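Local coordinates for superoxide dismutase [Mn/Fe] (Aeropyrum pernix, PDB 3AK2), which probably catalyses the conversion of superoxide to oxygen and hydrogen peroxide at a single metal centre that can work with either manganese or iron, at residues P160-D165 with N188-D193; T80-N85 with E184-V189. One frame throughout, in Å; residues are numbered along the deposited sequence.

Contact 1: P160-D165 with N188-D193; sequences PILVID and NVVNWD. With MN (manganese (II) ion), chain E.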
# COMPACT_ATOMS: atom_id res chain seq x y z
N PRO A 160 -5.43 -6.50 -18.57
CA PRO A 160 -5.05 -7.89 -18.29
C PRO A 160 -5.67 -8.86 -19.30
O PRO A 160 -6.88 -8.82 -19.53
CB PRO A 160 -5.62 -8.14 -16.88
CG PRO A 160 -5.79 -6.79 -16.29
CD PRO A 160 -6.18 -5.91 -17.45
N ILE A 161 -4.83 -9.69 -19.91
CA ILE A 161 -5.32 -10.73 -20.82
C ILE A 161 -5.10 -12.15 -20.27
O ILE A 161 -5.77 -13.09 -20.69
CB ILE A 161 -4.76 -10.59 -22.26
CG1 ILE A 161 -3.23 -10.78 -22.31
CG2 ILE A 161 -5.19 -9.25 -22.86
CD1 ILE A 161 -2.67 -10.94 -23.73
N LEU A 162 -4.16 -12.27 -19.34
CA LEU A 162 -3.90 -13.53 -18.65
C LEU A 162 -3.45 -13.22 -17.22
O LEU A 162 -2.50 -12.47 -17.01
CB LEU A 162 -2.83 -14.35 -19.37
CG LEU A 162 -2.39 -15.65 -18.68
CD1 LEU A 162 -3.55 -16.64 -18.52
CD2 LEU A 162 -1.26 -16.30 -19.44
N VAL A 163 -4.15 -13.81 -16.26
CA VAL A 163 -3.85 -13.58 -14.85
C VAL A 163 -3.73 -14.90 -14.10
O VAL A 163 -4.42 -15.87 -14.43
CB VAL A 163 -4.91 -12.65 -14.15
CG1 VAL A 163 -5.06 -11.32 -14.89
CG2 VAL A 163 -6.26 -13.35 -14.01
N ILE A 164 -2.85 -14.94 -13.11
CA ILE A 164 -2.79 -16.06 -12.18
C ILE A 164 -2.99 -15.54 -10.76
O ILE A 164 -2.31 -14.60 -10.33
CB ILE A 164 -1.48 -16.90 -12.29
CG1 ILE A 164 -1.54 -18.10 -11.34
CG2 ILE A 164 -0.25 -16.03 -12.04
CD1 ILE A 164 -0.30 -19.00 -11.33
N ASP A 165 -3.93 -16.14 -10.05
CA ASP A 165 -4.22 -15.80 -8.67
C ASP A 165 -3.21 -16.50 -7.78
O ASP A 165 -3.13 -17.74 -7.79
CB ASP A 165 -5.63 -16.27 -8.34
CG ASP A 165 -6.14 -15.75 -7.01
OD1 ASP A 165 -5.41 -15.04 -6.28
OD2 ASP A 165 -7.30 -16.05 -6.72
N ASN A 188 -0.56 -25.97 -16.96
CA ASN A 188 -1.25 -27.09 -17.59
C ASN A 188 -2.74 -26.88 -17.81
O ASN A 188 -3.39 -27.68 -18.50
CB ASN A 188 -1.00 -28.37 -16.79
CG ASN A 188 0.45 -28.76 -16.77
OD1 ASN A 188 1.04 -29.07 -17.81
ND2 ASN A 188 1.06 -28.72 -15.59
N VAL A 189 -3.29 -25.80 -17.25
CA VAL A 189 -4.70 -25.47 -17.44
C VAL A 189 -4.95 -24.10 -18.09
O VAL A 189 -6.09 -23.66 -18.20
CB VAL A 189 -5.54 -25.61 -16.12
CG1 VAL A 189 -5.51 -27.04 -15.60
CG2 VAL A 189 -5.05 -24.62 -15.05
N VAL A 190 -3.89 -23.44 -18.55
CA VAL A 190 -4.05 -22.14 -19.21
C VAL A 190 -4.82 -22.29 -20.52
O VAL A 190 -4.48 -23.12 -21.36
CB VAL A 190 -2.69 -21.44 -19.47
CG1 VAL A 190 -2.88 -20.19 -20.34
CG2 VAL A 190 -2.02 -21.08 -18.17
N ASN A 191 -5.87 -21.49 -20.66
CA ASN A 191 -6.71 -21.48 -21.84
C ASN A 191 -6.20 -20.46 -22.85
O ASN A 191 -6.64 -19.31 -22.88
CB ASN A 191 -8.16 -21.18 -21.44
CG ASN A 191 -9.13 -21.27 -22.59
OD1 ASN A 191 -8.77 -21.62 -23.72
ND2 ASN A 191 -10.39 -20.96 -22.32
N TRP A 192 -5.26 -20.88 -23.70
CA TRP A 192 -4.64 -19.96 -24.65
C TRP A 192 -5.63 -19.41 -25.68
O TRP A 192 -5.43 -18.31 -26.19
CB TRP A 192 -3.41 -20.59 -25.31
CG TRP A 192 -2.27 -20.73 -24.36
CD1 TRP A 192 -1.77 -21.89 -23.85
CD2 TRP A 192 -1.52 -19.67 -23.75
NE1 TRP A 192 -0.74 -21.62 -22.99
CE2 TRP A 192 -0.57 -20.26 -22.91
CE3 TRP A 192 -1.56 -18.27 -23.86
CZ2 TRP A 192 0.35 -19.51 -22.16
CZ3 TRP A 192 -0.65 -17.52 -23.11
CH2 TRP A 192 0.29 -18.14 -22.28
N ASP A 193 -6.69 -20.16 -25.96
CA ASP A 193 -7.76 -19.66 -26.82
C ASP A 193 -8.41 -18.41 -26.23
O ASP A 193 -8.66 -17.45 -26.95
CB ASP A 193 -8.83 -20.74 -27.04
CG ASP A 193 -10.01 -20.23 -27.86
OD1 ASP A 193 -9.80 -19.85 -29.03
OD2 ASP A 193 -11.14 -20.21 -27.33
MN MN E . -8.79 -15.51 -5.45
O HOH W 1 -7.73 -13.71 -5.06

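Contact 2: T80-N85 with E184-V189; sequences TIFWPN and ENWWNV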
# COMPACT_ATOMS: atom_id res chain seq x y z
N THR A 80 -13.14 -12.70 -12.60
CA THR A 80 -13.91 -12.83 -13.84
C THR A 80 -13.02 -13.16 -15.03
O THR A 80 -13.42 -13.91 -15.92
CB THR A 80 -14.74 -11.55 -14.09
OG1 THR A 80 -15.73 -11.42 -13.07
CG2 THR A 80 -15.42 -11.56 -15.46
N ILE A 81 -11.80 -12.62 -15.05
CA ILE A 81 -10.82 -12.95 -16.08
C ILE A 81 -10.15 -14.30 -15.78
O ILE A 81 -9.94 -15.11 -16.69
CB ILE A 81 -9.77 -11.82 -16.22
CG1 ILE A 81 -10.45 -10.50 -16.61
CG2 ILE A 81 -8.69 -12.21 -17.24
CD1 ILE A 81 -9.55 -9.28 -16.51
N PHE A 82 -9.85 -14.54 -14.51
CA PHE A 82 -9.15 -15.75 -14.06
C PHE A 82 -9.83 -17.06 -14.50
O PHE A 82 -9.16 -17.96 -15.00
CB PHE A 82 -9.00 -15.70 -12.53
CG PHE A 82 -8.21 -16.84 -11.94
CD1 PHE A 82 -6.91 -17.10 -12.34
CD2 PHE A 82 -8.77 -17.63 -10.93
CE1 PHE A 82 -6.18 -18.16 -11.77
CE2 PHE A 82 -8.05 -18.67 -10.35
CZ PHE A 82 -6.75 -18.94 -10.77
N TRP A 83 -11.15 -17.16 -14.33
CA TRP A 83 -11.82 -18.43 -14.63
C TRP A 83 -11.72 -18.85 -16.11
O TRP A 83 -11.25 -19.95 -16.40
CB TRP A 83 -13.27 -18.47 -14.16
CG TRP A 83 -13.53 -17.98 -12.76
CD1 TRP A 83 -14.43 -17.02 -12.40
CD2 TRP A 83 -12.94 -18.46 -11.55
NE1 TRP A 83 -14.42 -16.86 -11.04
CE2 TRP A 83 -13.53 -17.73 -10.49
CE3 TRP A 83 -11.98 -19.44 -11.24
CZ2 TRP A 83 -13.18 -17.93 -9.15
CZ3 TRP A 83 -11.63 -19.64 -9.91
CH2 TRP A 83 -12.23 -18.89 -8.89
N PRO A 84 -12.16 -17.99 -17.05
CA PRO A 84 -12.03 -18.37 -18.47
C PRO A 84 -10.59 -18.39 -18.99
O PRO A 84 -10.33 -18.96 -20.05
CB PRO A 84 -12.86 -17.31 -19.20
CG PRO A 84 -12.85 -16.13 -18.30
CD PRO A 84 -12.84 -16.69 -16.90
N ASN A 85 -9.65 -17.78 -18.25
CA ASN A 85 -8.22 -17.92 -18.53
C ASN A 85 -7.74 -19.36 -18.35
O ASN A 85 -6.62 -19.69 -18.73
CB ASN A 85 -7.39 -17.05 -17.58
CG ASN A 85 -7.15 -15.63 -18.07
OD1 ASN A 85 -6.57 -14.83 -17.34
ND2 ASN A 85 -7.56 -15.31 -19.30
N GLU A 184 3.82 -23.64 -11.27
CA GLU A 184 4.31 -24.55 -12.30
C GLU A 184 3.19 -25.42 -12.87
O GLU A 184 3.10 -25.62 -14.09
CB GLU A 184 5.45 -25.43 -11.75
CG GLU A 184 6.76 -24.68 -11.50
CD GLU A 184 7.36 -24.08 -12.76
OE1 GLU A 184 7.29 -24.72 -13.83
OE2 GLU A 184 7.92 -22.97 -12.68
N ASN A 185 2.33 -25.92 -11.99
CA ASN A 185 1.21 -26.75 -12.39
C ASN A 185 0.10 -26.00 -13.13
O ASN A 185 -0.56 -26.56 -14.01
CB ASN A 185 0.64 -27.50 -11.18
CG ASN A 185 1.37 -28.79 -10.90
OD1 ASN A 185 1.17 -29.78 -11.60
ND2 ASN A 185 2.22 -28.79 -9.88
N TRP A 186 -0.08 -24.73 -12.77
CA TRP A 186 -1.12 -23.89 -13.37
C TRP A 186 -1.00 -23.77 -14.89
O TRP A 186 -2.01 -23.68 -15.59
CB TRP A 186 -1.12 -22.52 -12.70
CG TRP A 186 -1.95 -21.45 -13.36
CD1 TRP A 186 -3.28 -21.22 -13.17
CD2 TRP A 186 -1.49 -20.46 -14.27
NE1 TRP A 186 -3.68 -20.15 -13.93
CE2 TRP A 186 -2.60 -19.66 -14.62
CE3 TRP A 186 -0.24 -20.16 -14.84
CZ2 TRP A 186 -2.50 -18.58 -15.50
CZ3 TRP A 186 -0.15 -19.10 -15.72
CH2 TRP A 186 -1.27 -18.31 -16.04
N TRP A 187 0.23 -23.81 -15.41
CA TRP A 187 0.44 -23.75 -16.85
C TRP A 187 -0.32 -24.84 -17.62
O TRP A 187 -0.70 -24.63 -18.77
CB TRP A 187 1.93 -23.83 -17.19
CG TRP A 187 2.67 -22.62 -16.73
CD1 TRP A 187 3.45 -22.50 -15.62
CD2 TRP A 187 2.67 -21.33 -17.36
NE1 TRP A 187 3.95 -21.23 -15.52
CE2 TRP A 187 3.49 -20.49 -16.58
CE3 TRP A 187 2.07 -20.81 -18.51
CZ2 TRP A 187 3.72 -19.15 -16.91
CZ3 TRP A 187 2.30 -19.48 -18.84
CH2 TRP A 187 3.12 -18.67 -18.04
N ASN A 188 -0.56 -25.97 -16.96
CA ASN A 188 -1.25 -27.09 -17.59
C ASN A 188 -2.74 -26.88 -17.81
O ASN A 188 -3.39 -27.68 -18.50
CB ASN A 188 -1.00 -28.37 -16.79
CG ASN A 188 0.45 -28.76 -16.77
OD1 ASN A 188 1.04 -29.07 -17.81
ND2 ASN A 188 1.06 -28.72 -15.59
N VAL A 189 -3.29 -25.80 -17.25
CA VAL A 189 -4.70 -25.47 -17.44
C VAL A 189 -4.95 -24.10 -18.09
O VAL A 189 -6.09 -23.66 -18.20
CB VAL A 189 -5.54 -25.61 -16.12
CG1 VAL A 189 -5.51 -27.04 -15.60
CG2 VAL A 189 -5.05 -24.62 -15.05
O HOH W 2 -5.80 -18.27 -15.05

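Contact 1: P160-D165 with N188-D193
V190 meets L162 methyl to methyl: V190 CG1 lies 4.0 Å from L162 CD1, and the two side chains cross at about a right angle. The CG1 branch of V190 stands anti to its backbone N (chi1 172°), which turns that methyl both to the leucine and onto the indole two residues on. It sits 3.5 Å above the plane of the W192 ring, over its centre, in CH-pi geometry.

N191 follows at the N-cap of helix 192-205. Its side chain caps a backbone N just beyond D193, while its ND2 bonds to P84 O, so both ends of the amide are used.

W192 starts that helix. Although its CB leaves the backbone away from L162, the far corner of the indole comes back: W192 CH2 is 3.7 Å from L162 CD2, an oblique approach. With CG of L162 anti to N (chi1 176°), the leucine fork reaches across with one methyl for each partner. L162 itself belongs to a classic beta bulge, I161 and L162 both facing L133 of strand 129-136.

Three residues beyond the leucine, the same strand delivers D165 OD2 to manganese at 2.0 Å. H31, H79, H169 and a water, its O 2.1 Å from the metal, complete the site; W167 N holds D165 OD1.

The cross-segment chemistry is purely apolar, every touching residue being buried. Dispersion and fit therefore join this strand to the helix start, while many polar groups of both segments bond to partners outside the pair.

Contact 2: T80-N85 with E184-V189
F82 reaches W186 with one ring corner: F82 CE1 is 3.9 Å from W186 NE1. The approach is oblique for both rings. Each side chain has CG anti to its backbone N (F82 chi1 -176°, W186 chi1 169°), which brings the two rings together. A water links the two sides. It accepts from W186 NE1, its O at 3.0 Å and in the plane of the indole at its edge, and donates weakly to F82 O. The buried indole N-H thus gives its bond to this water. At its other side F82 packs on its neighbour, CD2 lying 3.5 Å above the W83 ring, offset toward the rim.

N85 closes the segment, its N bonded to I81 O. Across the contact N85 O and V189 O stand 4.0 Å apart; both are acceptors, so this is proximity and not a bond. The N85 amide turns to other partners: OD1 receives V163 N, while ND2 gives to D194 OD2 and I161 O.

Within 184-189, N185 O takes both N188 N and N188 ND2 from the same face of its plane, the latter at 3.1 Å with an N-H...O angle of 136°. Separately, W186 CZ3 packs over the centre of the W187 ring.

The contact joins the end of helix 62-82, in the alpha-hairpin domain, to the end of helix 179-186, in the C-terminal domain. Strand 159-165 fills in beside it, L162 and I164 on W186 and D165 on F82; the nearest atoms of the F82 side chain are about 6 Å from manganese. From helix 192-205, R198 packs on N85.

Both contacts are buried, each centred about 9 Å from the centre of the chain, with their own centres about 4 Å apart. They share N188 and V189 and so use the connection between helices 179-186 and 192-205. Contact 1 stays within the C-terminal domain and is wholly aliphatic and aromatic; contact 2 spans the two domains and admits a bridging water, bonded weakly on one side, and two neighbouring carbonyl oxygens. A probable backbone bond links them, N191 N to N85 O at 2.7 Å. F82 CE1 also packs 3.5 Å from D165 N, bringing the aromatic pair of contact 2 up against the metal-binding strand of contact 1.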